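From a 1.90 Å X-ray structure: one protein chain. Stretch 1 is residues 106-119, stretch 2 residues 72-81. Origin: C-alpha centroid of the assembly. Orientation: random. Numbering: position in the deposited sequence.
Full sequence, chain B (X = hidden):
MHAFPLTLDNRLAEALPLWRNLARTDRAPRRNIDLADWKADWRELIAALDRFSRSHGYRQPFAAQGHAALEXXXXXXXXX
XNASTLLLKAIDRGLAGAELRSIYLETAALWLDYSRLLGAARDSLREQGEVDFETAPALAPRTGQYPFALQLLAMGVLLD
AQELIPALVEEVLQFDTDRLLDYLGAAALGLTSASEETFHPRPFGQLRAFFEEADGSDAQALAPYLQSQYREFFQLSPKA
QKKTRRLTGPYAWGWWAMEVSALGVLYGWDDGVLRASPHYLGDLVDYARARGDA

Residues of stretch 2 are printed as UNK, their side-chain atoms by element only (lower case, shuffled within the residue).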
# COMPACT_ATOMS: atom_id res chain seq x y z
N GLU B 106 -1.58 5.14 -20.92
CA GLU B 106 -1.13 5.69 -19.62
C GLU B 106 0.11 5.01 -19.09
O GLU B 106 0.94 5.64 -18.41
CB GLU B 106 -2.24 5.63 -18.58
CG GLU B 106 -3.44 6.51 -18.94
CD GLU B 106 -3.01 7.95 -19.11
OE1 GLU B 106 -2.13 8.40 -18.33
OE2 GLU B 106 -3.55 8.63 -19.99
N THR B 107 0.23 3.72 -19.38
CA THR B 107 1.45 2.99 -19.02
C THR B 107 2.65 3.65 -19.74
O THR B 107 3.66 4.00 -19.10
CB THR B 107 1.36 1.54 -19.45
OG1 THR B 107 0.14 0.96 -18.94
CG2 THR B 107 2.60 0.75 -18.97
N ALA B 108 2.53 3.82 -21.05
CA ALA B 108 3.55 4.52 -21.82
C ALA B 108 3.80 5.95 -21.31
O ALA B 108 4.97 6.36 -21.18
CB ALA B 108 3.17 4.53 -23.31
N ALA B 109 2.73 6.69 -21.00
CA ALA B 109 2.88 8.07 -20.50
C ALA B 109 3.60 8.08 -19.16
O ALA B 109 4.44 8.91 -18.93
CB ALA B 109 1.53 8.73 -20.33
N LEU B 110 3.26 7.15 -18.27
CA LEU B 110 3.91 7.15 -16.97
C LEU B 110 5.40 6.83 -17.09
O LEU B 110 6.20 7.44 -16.38
CB LEU B 110 3.21 6.23 -15.97
CG LEU B 110 1.86 6.75 -15.45
CD1 LEU B 110 1.14 5.53 -14.82
CD2 LEU B 110 2.03 7.96 -14.47
N TRP B 111 5.76 5.86 -17.95
CA TRP B 111 7.18 5.58 -18.19
C TRP B 111 7.97 6.80 -18.74
O TRP B 111 9.07 7.11 -18.27
CB TRP B 111 7.35 4.37 -19.11
CG TRP B 111 7.24 3.05 -18.38
CD1 TRP B 111 6.13 2.22 -18.33
CD2 TRP B 111 8.25 2.43 -17.58
NE1 TRP B 111 6.43 1.10 -17.57
CE2 TRP B 111 7.70 1.22 -17.07
CE3 TRP B 111 9.56 2.79 -17.21
CZ2 TRP B 111 8.45 0.35 -16.25
CZ3 TRP B 111 10.30 1.92 -16.41
CH2 TRP B 111 9.73 0.72 -15.92
N LEU B 112 7.37 7.49 -19.72
CA LEU B 112 7.92 8.70 -20.31
C LEU B 112 8.05 9.82 -19.27
O LEU B 112 9.12 10.42 -19.15
CB LEU B 112 7.01 9.17 -21.44
CG LEU B 112 7.49 10.36 -22.24
CD1 LEU B 112 8.86 10.05 -22.84
CD2 LEU B 112 6.45 10.68 -23.30
N ASP B 113 6.96 10.09 -18.52
CA ASP B 113 7.01 11.08 -17.41
C ASP B 113 8.05 10.75 -16.36
O ASP B 113 8.79 11.63 -15.90
CB ASP B 113 5.63 11.27 -16.74
CG ASP B 113 4.57 11.89 -17.72
OD1 ASP B 113 4.92 12.44 -18.79
OD2 ASP B 113 3.38 11.84 -17.41
N TYR B 114 8.10 9.48 -15.96
CA TYR B 114 9.17 9.04 -15.07
C TYR B 114 10.54 9.43 -15.61
O TYR B 114 11.35 10.02 -14.89
CB TYR B 114 9.07 7.53 -14.80
CG TYR B 114 10.34 6.85 -14.28
CD1 TYR B 114 11.02 7.33 -13.17
CD2 TYR B 114 10.81 5.66 -14.89
CE1 TYR B 114 12.19 6.70 -12.71
CE2 TYR B 114 11.95 5.02 -14.42
CZ TYR B 114 12.63 5.53 -13.34
OH TYR B 114 13.77 4.91 -12.84
N SER B 115 10.82 9.07 -16.86
CA SER B 115 12.15 9.35 -17.42
C SER B 115 12.46 10.86 -17.42
O SER B 115 13.60 11.29 -17.23
CB SER B 115 12.24 8.78 -18.84
OG SER B 115 11.56 9.61 -19.81
N ARG B 116 11.44 11.68 -17.67
CA ARG B 116 11.65 13.14 -17.71
C ARG B 116 11.94 13.72 -16.34
O ARG B 116 12.80 14.61 -16.18
CB ARG B 116 10.44 13.84 -18.32
CG ARG B 116 10.28 13.54 -19.81
CD ARG B 116 8.89 13.91 -20.23
NE ARG B 116 8.73 13.84 -21.67
CZ ARG B 116 7.54 13.77 -22.27
NH1 ARG B 116 6.42 13.71 -21.54
NH2 ARG B 116 7.48 13.71 -23.60
N LEU B 117 11.26 13.18 -15.32
CA LEU B 117 11.49 13.65 -13.94
C LEU B 117 12.83 13.15 -13.45
O LEU B 117 13.53 13.85 -12.70
CB LEU B 117 10.34 13.19 -13.00
CG LEU B 117 8.99 13.83 -13.35
CD1 LEU B 117 7.88 13.15 -12.60
CD2 LEU B 117 9.03 15.31 -12.96
N LEU B 118 13.19 11.95 -13.89
CA LEU B 118 14.49 11.38 -13.54
C LEU B 118 15.58 12.24 -14.15
O LEU B 118 16.54 12.59 -13.47
CB LEU B 118 14.62 9.92 -14.02
CG LEU B 118 15.93 9.19 -13.67
CD1 LEU B 118 16.12 9.08 -12.16
CD2 LEU B 118 15.91 7.78 -14.34
N GLY B 119 15.46 12.54 -15.44
CA GLY B 119 16.40 13.46 -16.12
C GLY B 119 16.54 14.82 -15.46
O GLY B 119 17.64 15.32 -15.28
N UNK B 72 11.61 11.40 -5.55
CA UNK B 72 10.30 11.42 -6.21
C UNK B 72 10.27 10.73 -7.58
O UNK B 72 9.29 10.08 -7.94
c UNK B 72 9.85 12.86 -6.41
n UNK B 72 8.03 13.96 -7.56
c UNK B 72 8.39 12.94 -6.79
o UNK B 72 7.61 12.09 -6.41
N UNK B 73 11.34 10.89 -8.37
CA UNK B 73 11.41 10.20 -9.68
C UNK B 73 11.30 8.68 -9.48
O UNK B 73 10.60 8.01 -10.23
c UNK B 73 12.72 10.60 -10.44
N UNK B 74 11.99 8.15 -8.48
CA UNK B 74 11.92 6.70 -8.23
C UNK B 74 10.49 6.25 -7.91
O UNK B 74 10.10 5.15 -8.30
c UNK B 74 14.92 6.34 -8.85
c UNK B 74 14.39 6.49 -7.57
c UNK B 74 18.01 7.52 -5.68
n UNK B 74 16.28 6.61 -8.82
c UNK B 74 16.89 7.45 -4.84
c UNK B 74 16.65 6.93 -7.54
c UNK B 74 12.92 6.28 -7.16
c UNK B 74 15.49 6.84 -6.73
c UNK B 74 15.61 7.11 -5.37
c UNK B 74 17.91 7.25 -7.03
N UNK B 75 9.72 7.09 -7.21
CA UNK B 75 8.31 6.77 -6.90
C UNK B 75 7.48 6.70 -8.20
O UNK B 75 6.67 5.79 -8.42
c UNK B 75 7.74 7.82 -5.93
N UNK B 76 7.74 7.62 -9.11
CA UNK B 76 7.10 7.59 -10.41
C UNK B 76 7.49 6.35 -11.19
O UNK B 76 6.67 5.80 -11.89
c UNK B 76 5.70 10.73 -11.72
c UNK B 76 5.15 10.43 -12.99
c UNK B 76 4.26 12.75 -11.56
c UNK B 76 7.46 8.84 -11.24
c UNK B 76 6.77 10.85 -9.76
n UNK B 76 5.91 11.92 -9.83
c UNK B 76 3.74 12.44 -12.80
c UNK B 76 6.67 10.09 -10.90
c UNK B 76 4.19 11.31 -13.53
c UNK B 76 5.23 11.86 -11.02
N UNK B 77 8.76 5.98 -11.14
CA UNK B 77 9.21 4.76 -11.81
C UNK B 77 8.50 3.52 -11.28
O UNK B 77 8.13 2.65 -12.04
N UNK B 78 8.29 3.47 -9.97
CA UNK B 78 7.52 2.35 -9.40
C UNK B 78 6.08 2.37 -9.88
O UNK B 78 5.52 1.32 -10.18
c UNK B 78 7.47 0.57 -5.94
c UNK B 78 6.97 0.95 -7.32
n UNK B 78 7.22 -0.67 -5.57
o UNK B 78 8.10 1.40 -5.21
c UNK B 78 7.58 2.32 -7.87
N UNK B 79 5.47 3.55 -9.94
CA UNK B 79 4.12 3.65 -10.50
C UNK B 79 4.04 3.17 -11.96
O UNK B 79 3.06 2.52 -12.35
c UNK B 79 3.63 5.11 -10.43
N UNK B 80 5.04 3.55 -12.76
CA UNK B 80 5.12 3.08 -14.16
C UNK B 80 5.16 1.55 -14.22
O UNK B 80 4.49 0.93 -15.06
c UNK B 80 6.36 3.70 -14.85
N UNK B 81 5.93 0.93 -13.33
CA UNK B 81 5.92 -0.56 -13.25
C UNK B 81 4.54 -1.11 -12.90
O UNK B 81 4.10 -2.10 -13.44
o UNK B 81 9.03 -2.47 -10.87
c UNK B 81 6.95 -1.08 -12.21
c UNK B 81 9.42 -1.55 -11.62
o UNK B 81 10.61 -1.19 -11.66
c UNK B 81 8.42 -0.80 -12.54

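Position 72 carries four side-chain atoms: two carbons, the second bonded to one oxygen and one nitrogen. That short, planar fork is an amide, so the residue is Asn72. Asn72 ND2 comes no nearer than 5.1 Å to stretch 1, at Leu117 CD1, and is hydrogen-bonded elsewhere in the structure, as suits a polar group bordering an apolar contact.

Position 73 has one side-chain carbon, CB, pointing toward the other helix. The CB of position 73 lies 3.7 Å from Leu118 CA and 4.4 Å from Leu117 CB. A lone methyl defines Ala73, a small residue where the backbones are close: Ala73 CA is 5.1 Å from Leu118 CA.

At position 74 one carbon leads into fused five- and six-membered rings holding eight carbons and one nitrogen, an indole, hence Trp74. Its CA-to-CB bond points away, yet the long side chain returns at its end, with Trp74 NE1 4.2 Å from Leu118 CD1 and Trp74 CD1 4.4 Å from Tyr114 OH. The tyrosine oxygen sits at the edge of this ring, near its plane.

Position 75 again has a single carbon; its CB, directed away, is 8.0 Å from Tyr114 CD1, the nearest atom of stretch 1. This is Ala75, which takes no part in the contact.

Position 76 bears a second indole, so it is Trp76, now directed toward the partner. Leu117 CD1 lies over one face, 3.4 Å from the centroid of the five-membered ring, in a CH-pi contact. On the six-membered ring, Trp76 CZ3 is 3.5 Å from Asp113 CB and 4.1 Å from Leu110 CD2. A broad, flat surface suits a place with several neighbors.

Position 77 has no side-chain atoms and is Gly77. Its CA stands 3.3 Å from the centroid of the Tyr114 ring, over the face. An ideal CB here would fall 2.7 Å from Tyr114 CZ, a clash, so the bare backbone makes room for the ring.

Position 78 shows three carbons, the third carrying one oxygen and one nitrogen: Gln78. It points away from the contact, and its amide nitrogen is hydrogen-bonded elsewhere.

Position 79 has one carbon, directed sideways without touching stretch 1: Ala79, whose small methyl suits this flank. Ala79 O is 4.3 Å from Leu110 CD1.

Position 80 has one carbon, CB, over a face of the Trp111 ring, 3.5 Å from the centroid of the five-membered ring; a single methyl makes it Ala80. The backbones are close here, Ala80 CA being 5.1 Å from Leu110 CA.

Position 81 has three carbons, the third carrying two oxygens: Glu81. Its aliphatic part suits the indole, Glu81 CG being 3.9 Å from Trp111 CZ2, while both oxygens are hydrogen-bonded elsewhere.

The helices run nearly antiparallel, at 161°, with axes 8.4 Å apart at closest approach, and bury 666 Å² between them. They approach closely where 73, 77 and 80 are small, while Trp76, Tyr114 and Trp111 supply ring faces for CH-pi packing.

Stretch 2, residues 72-81: NAWAWGQAAE
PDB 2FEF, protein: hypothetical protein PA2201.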